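RNA-directed RNA polymerase (Infectious pancreatic necrosis virus, PDB 3ZED) probably copies the viral genome by RNA-templated RNA synthesis, and probably occurs both free and covalently attached to the genomic RNA. Local coordinates at residues B[284-295]-B[784-792]; B[322-332]-B[448-457]. All coordinates share one frame; numbering follows the deposited sequence.

In the fold
Interaction 2 is a wholly buried contact, its centre about 14 Å from that of the chain, whereas interaction 1, with its centre about 28 Å from the same point, is only partly buried. Their chemistry follows: 322-332 meets 448-457 mainly through apolar side chains and one indole hydrogen bond, while 284-295 meets 784-792 through a small apolar strip flanked by lysine, glutamate and threonine groups. The two share no element but adjoin through helix 438-452, whose Ser-450 packs against Thr-785 and Leu-789 of the C-terminal helix 781-789. Along the chain interaction 2 is nested within the loop that interaction 1 closes, and the centres of the two lie about 14 Å apart.

Interaction 1: residues B[284-295]-B[784-792]; sequences EAGVKKTITDFW and ETREALETI
Ile-291 supplies the apolar part of this helix-helix contact. Its CG2 lies 3.7 Å from Ala-788 CB and 3.6 Å from Leu-789 CD2. With CG1 beside the backbone N (chi1 -73°), the CD1 end crosses Thr-785 at about a right angle, touching both OG1 and CG2. Thr-785 OG1 itself bonds to Ser-781 O, and Val-447 of helix 438-452 packs against both Ile-291 and Thr-785.

The helical segments 284-293 and 784-789 cross at -51°, their axes 8.3 Å apart at closest approach, and Ala-788 CB faces the former, touching Lys-288 O and Thr-292 OG1. The crossing fastens the C-terminal helix, near the end of the modelled chain, to a helix of the palm region.

Thr-292 OG1 sits 2.7 Å from Ala-788 O and 2.8 Å from Lys-288 O, and its single proton can serve either carbonyl. Lys-288, extended as far as CE and bent at its last torsion, brings NZ within 3.3 Å of Glu-787 OE1 in a salt bridge whose hydrogen bond is weak, and makes a weak bond to Glu-784 O. Glu-284 OE1 lies 2.9 Å from Glu-784 OE2, two acceptors with no bond between them and carboxylate planes 84° apart; Arg-736 pairs with Glu-284 OE2, and Val-737 N donates to Glu-784 OE1.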
# COMPACT_ATOMS: atom_id res chain seq x y z
N GLU B 284 -33.41 4.71 3.78
CA GLU B 284 -33.10 4.02 2.53
C GLU B 284 -33.04 5.00 1.34
O GLU B 284 -32.03 5.03 0.64
CB GLU B 284 -34.05 2.87 2.25
CG GLU B 284 -33.48 1.89 1.23
CD GLU B 284 -33.90 0.45 1.43
OE1 GLU B 284 -33.29 -0.24 2.27
OE2 GLU B 284 -34.86 0.03 0.75
N ALA B 285 -34.10 5.80 1.12
CA ALA B 285 -34.15 6.76 0.01
C ALA B 285 -33.10 7.86 0.20
O ALA B 285 -32.48 8.27 -0.78
CB ALA B 285 -35.54 7.38 -0.10
N GLY B 286 -32.92 8.31 1.44
CA GLY B 286 -31.99 9.35 1.82
C GLY B 286 -30.54 8.98 1.60
O GLY B 286 -29.81 9.74 0.96
N VAL B 287 -30.12 7.81 2.13
CA VAL B 287 -28.74 7.31 2.02
C VAL B 287 -28.43 7.02 0.54
O VAL B 287 -27.37 7.45 0.06
CB VAL B 287 -28.48 6.09 2.94
CG1 VAL B 287 -27.22 5.32 2.56
CG2 VAL B 287 -28.42 6.52 4.41
N LYS B 288 -29.37 6.38 -0.18
CA LYS B 288 -29.22 6.05 -1.60
C LYS B 288 -29.07 7.31 -2.47
O LYS B 288 -28.26 7.30 -3.41
CB LYS B 288 -30.38 5.18 -2.09
CG LYS B 288 -30.15 3.70 -1.84
CD LYS B 288 -31.23 2.83 -2.47
CE LYS B 288 -30.95 1.35 -2.33
NZ LYS B 288 -30.23 0.80 -3.52
N LYS B 289 -29.82 8.40 -2.14
CA LYS B 289 -29.77 9.70 -2.84
C LYS B 289 -28.39 10.34 -2.68
O LYS B 289 -27.81 10.75 -3.68
CB LYS B 289 -30.88 10.66 -2.35
CG LYS B 289 -31.03 11.91 -3.23
CD LYS B 289 -31.79 13.03 -2.53
CE LYS B 289 -31.07 14.36 -2.55
NZ LYS B 289 -30.93 14.91 -3.92
N THR B 290 -27.87 10.40 -1.43
CA THR B 290 -26.54 10.94 -1.12
C THR B 290 -25.45 10.18 -1.89
O THR B 290 -24.60 10.80 -2.51
CB THR B 290 -26.29 10.89 0.40
OG1 THR B 290 -27.27 11.71 1.05
CG2 THR B 290 -24.88 11.35 0.80
N ILE B 291 -25.48 8.83 -1.85
CA ILE B 291 -24.52 7.97 -2.52
C ILE B 291 -24.55 8.19 -4.07
O ILE B 291 -23.48 8.26 -4.69
CB ILE B 291 -24.75 6.50 -2.09
CG1 ILE B 291 -24.26 6.27 -0.64
CG2 ILE B 291 -24.04 5.54 -3.02
CD1 ILE B 291 -24.68 4.93 0.02
N THR B 292 -25.74 8.34 -4.66
CA THR B 292 -25.87 8.59 -6.11
C THR B 292 -25.42 10.03 -6.44
O THR B 292 -24.77 10.23 -7.48
CB THR B 292 -27.31 8.30 -6.58
OG1 THR B 292 -27.68 7.00 -6.12
CG2 THR B 292 -27.43 8.33 -8.10
N ASP B 293 -25.73 11.03 -5.57
CA ASP B 293 -25.33 12.43 -5.77
C ASP B 293 -23.81 12.57 -5.79
O ASP B 293 -23.30 13.40 -6.53
CB ASP B 293 -25.94 13.34 -4.69
CG ASP B 293 -27.42 13.68 -4.86
OD1 ASP B 293 -28.04 13.20 -5.84
OD2 ASP B 293 -27.96 14.41 -4.00
N PHE B 294 -23.10 11.76 -4.98
CA PHE B 294 -21.65 11.73 -4.86
C PHE B 294 -21.05 10.44 -5.49
O PHE B 294 -19.99 9.99 -5.04
CB PHE B 294 -21.24 11.82 -3.37
CG PHE B 294 -21.49 13.16 -2.73
CD1 PHE B 294 -20.50 14.14 -2.73
CD2 PHE B 294 -22.69 13.42 -2.08
CE1 PHE B 294 -20.73 15.38 -2.10
CE2 PHE B 294 -22.91 14.66 -1.45
CZ PHE B 294 -21.92 15.63 -1.46
N TRP B 295 -21.70 9.87 -6.54
CA TRP B 295 -21.27 8.63 -7.22
C TRP B 295 -19.78 8.67 -7.58
O TRP B 295 -19.10 7.65 -7.48
CB TRP B 295 -22.11 8.37 -8.51
CG TRP B 295 -21.84 9.35 -9.63
CD1 TRP B 295 -22.52 10.50 -9.90
CD2 TRP B 295 -20.78 9.28 -10.60
NE1 TRP B 295 -21.95 11.15 -10.98
CE2 TRP B 295 -20.85 10.44 -11.40
CE3 TRP B 295 -19.74 8.35 -10.86
CZ2 TRP B 295 -19.96 10.69 -12.45
CZ3 TRP B 295 -18.85 8.62 -11.88
CH2 TRP B 295 -18.98 9.76 -12.68
N GLU B 784 -26.39 -2.48 -1.50
CA GLU B 784 -27.25 -1.31 -1.59
C GLU B 784 -26.44 -0.08 -2.06
O GLU B 784 -26.89 0.63 -2.96
CB GLU B 784 -27.96 -1.04 -0.25
CG GLU B 784 -28.89 -2.17 0.15
CD GLU B 784 -29.80 -1.88 1.33
OE1 GLU B 784 -29.33 -1.96 2.48
OE2 GLU B 784 -31.00 -1.61 1.09
N THR B 785 -25.23 0.12 -1.50
CA THR B 785 -24.31 1.20 -1.88
C THR B 785 -23.90 1.05 -3.35
O THR B 785 -23.96 2.03 -4.09
CB THR B 785 -23.07 1.21 -0.96
OG1 THR B 785 -23.52 1.31 0.38
CG2 THR B 785 -22.13 2.37 -1.25
N ARG B 786 -23.51 -0.17 -3.77
CA ARG B 786 -23.08 -0.44 -5.14
C ARG B 786 -24.22 -0.14 -6.15
O ARG B 786 -23.95 0.51 -7.17
CB ARG B 786 -22.59 -1.89 -5.27
CG ARG B 786 -21.92 -2.19 -6.60
CD ARG B 786 -22.48 -3.42 -7.26
NE ARG B 786 -22.49 -4.58 -6.36
CZ ARG B 786 -23.47 -5.47 -6.31
NH1 ARG B 786 -24.53 -5.36 -7.11
NH2 ARG B 786 -23.41 -6.48 -5.45
N GLU B 787 -25.46 -0.55 -5.84
CA GLU B 787 -26.66 -0.29 -6.66
C GLU B 787 -26.87 1.22 -6.90
O GLU B 787 -27.03 1.64 -8.05
CB GLU B 787 -27.92 -0.86 -5.98
CG GLU B 787 -28.00 -2.38 -5.98
CD GLU B 787 -29.15 -3.01 -5.22
OE1 GLU B 787 -29.90 -2.29 -4.52
OE2 GLU B 787 -29.23 -4.26 -5.25
N ALA B 788 -26.86 2.00 -5.81
CA ALA B 788 -27.03 3.45 -5.82
C ALA B 788 -25.88 4.15 -6.57
O ALA B 788 -26.13 5.12 -7.28
CB ALA B 788 -27.11 3.97 -4.39
N LEU B 789 -24.64 3.64 -6.43
CA LEU B 789 -23.47 4.21 -7.13
C LEU B 789 -23.61 4.07 -8.64
O LEU B 789 -23.19 4.98 -9.37
CB LEU B 789 -22.16 3.56 -6.67
CG LEU B 789 -21.67 3.94 -5.28
CD1 LEU B 789 -20.60 2.97 -4.79
CD2 LEU B 789 -21.23 5.41 -5.21
N GLU B 790 -24.23 2.95 -9.10
CA GLU B 790 -24.44 2.59 -10.50
C GLU B 790 -25.86 2.93 -11.02
O GLU B 790 -26.32 2.34 -12.01
CB GLU B 790 -24.17 1.10 -10.71
CG GLU B 790 -22.70 0.74 -10.64
CD GLU B 790 -22.37 -0.69 -10.25
OE1 GLU B 790 -23.11 -1.62 -10.66
OE2 GLU B 790 -21.35 -0.88 -9.56
N THR B 791 -26.54 3.88 -10.35
CA THR B 791 -27.88 4.36 -10.74
C THR B 791 -27.73 5.54 -11.74
O THR B 791 -26.85 6.39 -11.54
CB THR B 791 -28.69 4.75 -9.48
OG1 THR B 791 -28.96 3.57 -8.73
CG2 THR B 791 -30.02 5.41 -9.80
N ILE B 792 -28.60 5.58 -12.77
CA ILE B 792 -28.67 6.63 -13.81
C ILE B 792 -29.96 7.45 -13.65
O ILE B 792 -30.85 7.08 -12.88
CB ILE B 792 -28.55 6.01 -15.23
CG1 ILE B 792 -27.16 5.36 -15.49
CG2 ILE B 792 -28.96 6.99 -16.36
CD1 ILE B 792 -25.97 6.29 -15.74

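Interaction 2: residues B[322-332]-B[448-457]; sequences WSAPYPTHLLL and APSMVVDSSC
Trp-322 and the helix that follows it pack against the end of helix 438-452 and the start of strand 456-459 in a buried, largely apolar contact, all of it within the palm region. The indole accounts for much of the touching surface. Its NE1 donates to Ser-456 O at 2.9 Å, and the bond is far from straight, with an N-H...O angle of 132°. The donor stands above the carbonyl plane rather than on a lone pair, and the oxygen lies 23° out of the ring plane. NE1 also has a weak bond to Thr-466 OG1.

The six-membered ring meets the end of helix 438-452 and the turn after it. CH2 approaches Met-451 O at 3.5 Å, and CZ2 comes equally near Ser-455 OG, a hydroxyl bonded to Ser-298 O. Having CG anti to the backbone N (chi1 -168°) brings the ring to Val-452, which it crosses at about a right angle; Val-452 CG1 lies 3.7 Å from CZ3.

Strands 320-323 and 456-459 belong to one mixed sheet, in which both pair with 299-310, the former antiparallel and the latter parallel. The contact thus spans two strands that share this partner, together with the helix that leaves one and the helix that leads into the other.

Those helices, 326-340 and 438-452, meet through side chains, their local axes 11.4 Å apart. Leu-332 CD1 reaches Val-452 CG1 tip to tip, and CD2 meets Ala-448 CB at 3.8 Å. The side chains of Thr-328 and Val-452 slide past each other in opposite directions, Thr-328 CG2 against Val-452 CG1, while Thr-328 OG1, bonded to Leu-297 O, touches the methyl CE of Met-451, whose chain bends at chi3. Met-415 of helix 412-426 packs on both Leu-332 and Val-452.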
# COMPACT_ATOMS: atom_id res chain seq x y z
N TRP B 322 -5.45 2.70 -9.13
CA TRP B 322 -6.83 3.16 -9.00
C TRP B 322 -6.74 4.44 -8.18
O TRP B 322 -6.52 4.40 -6.96
CB TRP B 322 -7.67 2.08 -8.34
CG TRP B 322 -9.15 2.29 -8.40
CD1 TRP B 322 -10.01 1.78 -9.33
CD2 TRP B 322 -9.96 2.96 -7.42
NE1 TRP B 322 -11.31 2.10 -9.00
CE2 TRP B 322 -11.31 2.83 -7.84
CE3 TRP B 322 -9.68 3.66 -6.23
CZ2 TRP B 322 -12.37 3.38 -7.10
CZ3 TRP B 322 -10.73 4.20 -5.50
CH2 TRP B 322 -12.06 4.06 -5.94
N SER B 323 -6.76 5.59 -8.87
CA SER B 323 -6.51 6.83 -8.19
C SER B 323 -7.81 7.40 -7.59
O SER B 323 -8.62 8.03 -8.27
CB SER B 323 -5.80 7.81 -9.13
OG SER B 323 -5.30 8.91 -8.39
N ALA B 324 -7.98 7.13 -6.29
CA ALA B 324 -9.14 7.52 -5.48
C ALA B 324 -9.34 9.01 -5.43
O ALA B 324 -8.37 9.75 -5.23
CB ALA B 324 -8.97 7.00 -4.05
N PRO B 325 -10.61 9.45 -5.57
CA PRO B 325 -10.91 10.88 -5.39
C PRO B 325 -10.39 11.37 -4.04
O PRO B 325 -10.51 10.66 -3.04
CB PRO B 325 -12.44 10.91 -5.44
CG PRO B 325 -12.80 9.73 -6.26
CD PRO B 325 -11.85 8.68 -5.82
N TYR B 326 -9.79 12.57 -4.02
CA TYR B 326 -9.23 13.20 -2.82
C TYR B 326 -10.22 13.12 -1.61
O TYR B 326 -9.76 12.66 -0.55
CB TYR B 326 -8.81 14.66 -3.12
CG TYR B 326 -7.99 15.37 -2.07
CD1 TYR B 326 -7.58 14.73 -0.90
CD2 TYR B 326 -7.53 16.67 -2.28
CE1 TYR B 326 -6.80 15.38 0.05
CE2 TYR B 326 -6.75 17.33 -1.34
CZ TYR B 326 -6.40 16.68 -0.17
OH TYR B 326 -5.67 17.36 0.79
N PRO B 327 -11.52 13.48 -1.70
CA PRO B 327 -12.40 13.40 -0.50
C PRO B 327 -12.54 11.99 0.06
O PRO B 327 -12.50 11.83 1.28
CB PRO B 327 -13.74 13.94 -1.01
CG PRO B 327 -13.40 14.76 -2.19
CD PRO B 327 -12.27 14.04 -2.85
N THR B 328 -12.65 10.95 -0.82
CA THR B 328 -12.78 9.54 -0.41
C THR B 328 -11.51 9.09 0.33
O THR B 328 -11.62 8.50 1.41
CB THR B 328 -13.08 8.66 -1.63
OG1 THR B 328 -14.30 9.11 -2.19
CG2 THR B 328 -13.22 7.18 -1.28
N HIS B 329 -10.31 9.41 -0.22
CA HIS B 329 -9.01 9.09 0.37
C HIS B 329 -8.87 9.71 1.77
O HIS B 329 -8.41 9.04 2.69
CB HIS B 329 -7.86 9.57 -0.54
CG HIS B 329 -6.52 9.30 0.05
ND1 HIS B 329 -6.00 8.01 0.11
CD2 HIS B 329 -5.64 10.15 0.64
CE1 HIS B 329 -4.84 8.12 0.73
NE2 HIS B 329 -4.57 9.38 1.04
N LEU B 330 -9.32 10.97 1.93
CA LEU B 330 -9.26 11.72 3.18
C LEU B 330 -10.13 11.06 4.28
O LEU B 330 -9.65 10.84 5.39
CB LEU B 330 -9.72 13.17 2.90
CG LEU B 330 -9.46 14.27 3.95
CD1 LEU B 330 -7.95 14.38 4.33
CD2 LEU B 330 -9.99 15.61 3.45
N LEU B 331 -11.38 10.69 3.94
CA LEU B 331 -12.32 10.04 4.86
C LEU B 331 -11.84 8.63 5.29
O LEU B 331 -11.92 8.31 6.47
CB LEU B 331 -13.73 9.95 4.24
CG LEU B 331 -14.46 11.27 4.00
CD1 LEU B 331 -15.68 11.06 3.08
CD2 LEU B 331 -14.89 11.94 5.30
N LEU B 332 -11.31 7.84 4.35
CA LEU B 332 -10.77 6.51 4.64
C LEU B 332 -9.53 6.59 5.54
O LEU B 332 -9.41 5.83 6.50
CB LEU B 332 -10.39 5.76 3.33
CG LEU B 332 -11.50 5.27 2.41
CD1 LEU B 332 -10.94 4.62 1.19
CD2 LEU B 332 -12.42 4.29 3.12
N ALA B 448 -18.29 2.84 2.96
CA ALA B 448 -16.89 2.92 2.53
C ALA B 448 -16.38 1.66 1.79
O ALA B 448 -15.80 1.86 0.73
CB ALA B 448 -15.97 3.23 3.70
N PRO B 449 -16.60 0.40 2.23
CA PRO B 449 -16.06 -0.74 1.47
C PRO B 449 -16.52 -0.79 0.00
O PRO B 449 -15.70 -1.18 -0.84
CB PRO B 449 -16.56 -1.96 2.25
CG PRO B 449 -16.69 -1.46 3.66
CD PRO B 449 -17.25 -0.07 3.48
N SER B 450 -17.75 -0.32 -0.33
CA SER B 450 -18.26 -0.34 -1.71
C SER B 450 -17.86 0.89 -2.51
O SER B 450 -18.12 0.96 -3.72
CB SER B 450 -19.77 -0.54 -1.76
OG SER B 450 -20.06 -1.91 -1.59
N MET B 451 -17.17 1.82 -1.88
CA MET B 451 -16.69 2.98 -2.61
C MET B 451 -15.35 2.68 -3.29
O MET B 451 -15.03 3.31 -4.29
CB MET B 451 -16.57 4.18 -1.67
CG MET B 451 -17.92 4.83 -1.38
SD MET B 451 -17.67 6.07 -0.12
CE MET B 451 -17.36 7.49 -1.14
N VAL B 452 -14.57 1.73 -2.75
CA VAL B 452 -13.23 1.44 -3.29
C VAL B 452 -13.05 -0.06 -3.64
O VAL B 452 -12.02 -0.41 -4.22
CB VAL B 452 -12.10 1.97 -2.35
CG1 VAL B 452 -12.18 3.48 -2.19
CG2 VAL B 452 -12.10 1.28 -0.99
N VAL B 453 -14.06 -0.92 -3.34
CA VAL B 453 -13.99 -2.36 -3.67
C VAL B 453 -15.20 -2.73 -4.53
O VAL B 453 -16.35 -2.48 -4.13
CB VAL B 453 -13.86 -3.30 -2.45
CG1 VAL B 453 -13.54 -4.73 -2.90
CG2 VAL B 453 -12.83 -2.79 -1.42
N ASP B 454 -14.92 -3.35 -5.72
CA ASP B 454 -15.89 -3.79 -6.73
C ASP B 454 -16.77 -2.63 -7.20
O ASP B 454 -17.98 -2.81 -7.39
CB ASP B 454 -16.77 -4.96 -6.21
CG ASP B 454 -16.08 -6.30 -6.07
OD1 ASP B 454 -15.05 -6.52 -6.75
OD2 ASP B 454 -16.58 -7.14 -5.30
N SER B 455 -16.17 -1.45 -7.37
CA SER B 455 -16.88 -0.24 -7.78
C SER B 455 -16.51 0.09 -9.24
O SER B 455 -16.76 -0.76 -10.08
CB SER B 455 -16.64 0.91 -6.80
OG SER B 455 -15.36 1.51 -6.92
N SER B 456 -15.95 1.28 -9.56
CA SER B 456 -15.66 1.60 -10.97
C SER B 456 -14.42 2.46 -11.15
O SER B 456 -13.86 2.98 -10.18
CB SER B 456 -16.87 2.27 -11.63
OG SER B 456 -17.14 3.57 -11.12
N CYS B 457 -14.00 2.62 -12.42
CA CYS B 457 -12.83 3.43 -12.78
C CYS B 457 -13.10 4.20 -14.09
O CYS B 457 -14.09 3.94 -14.76
CB CYS B 457 -11.57 2.57 -12.87
SG CYS B 457 -11.62 1.30 -14.16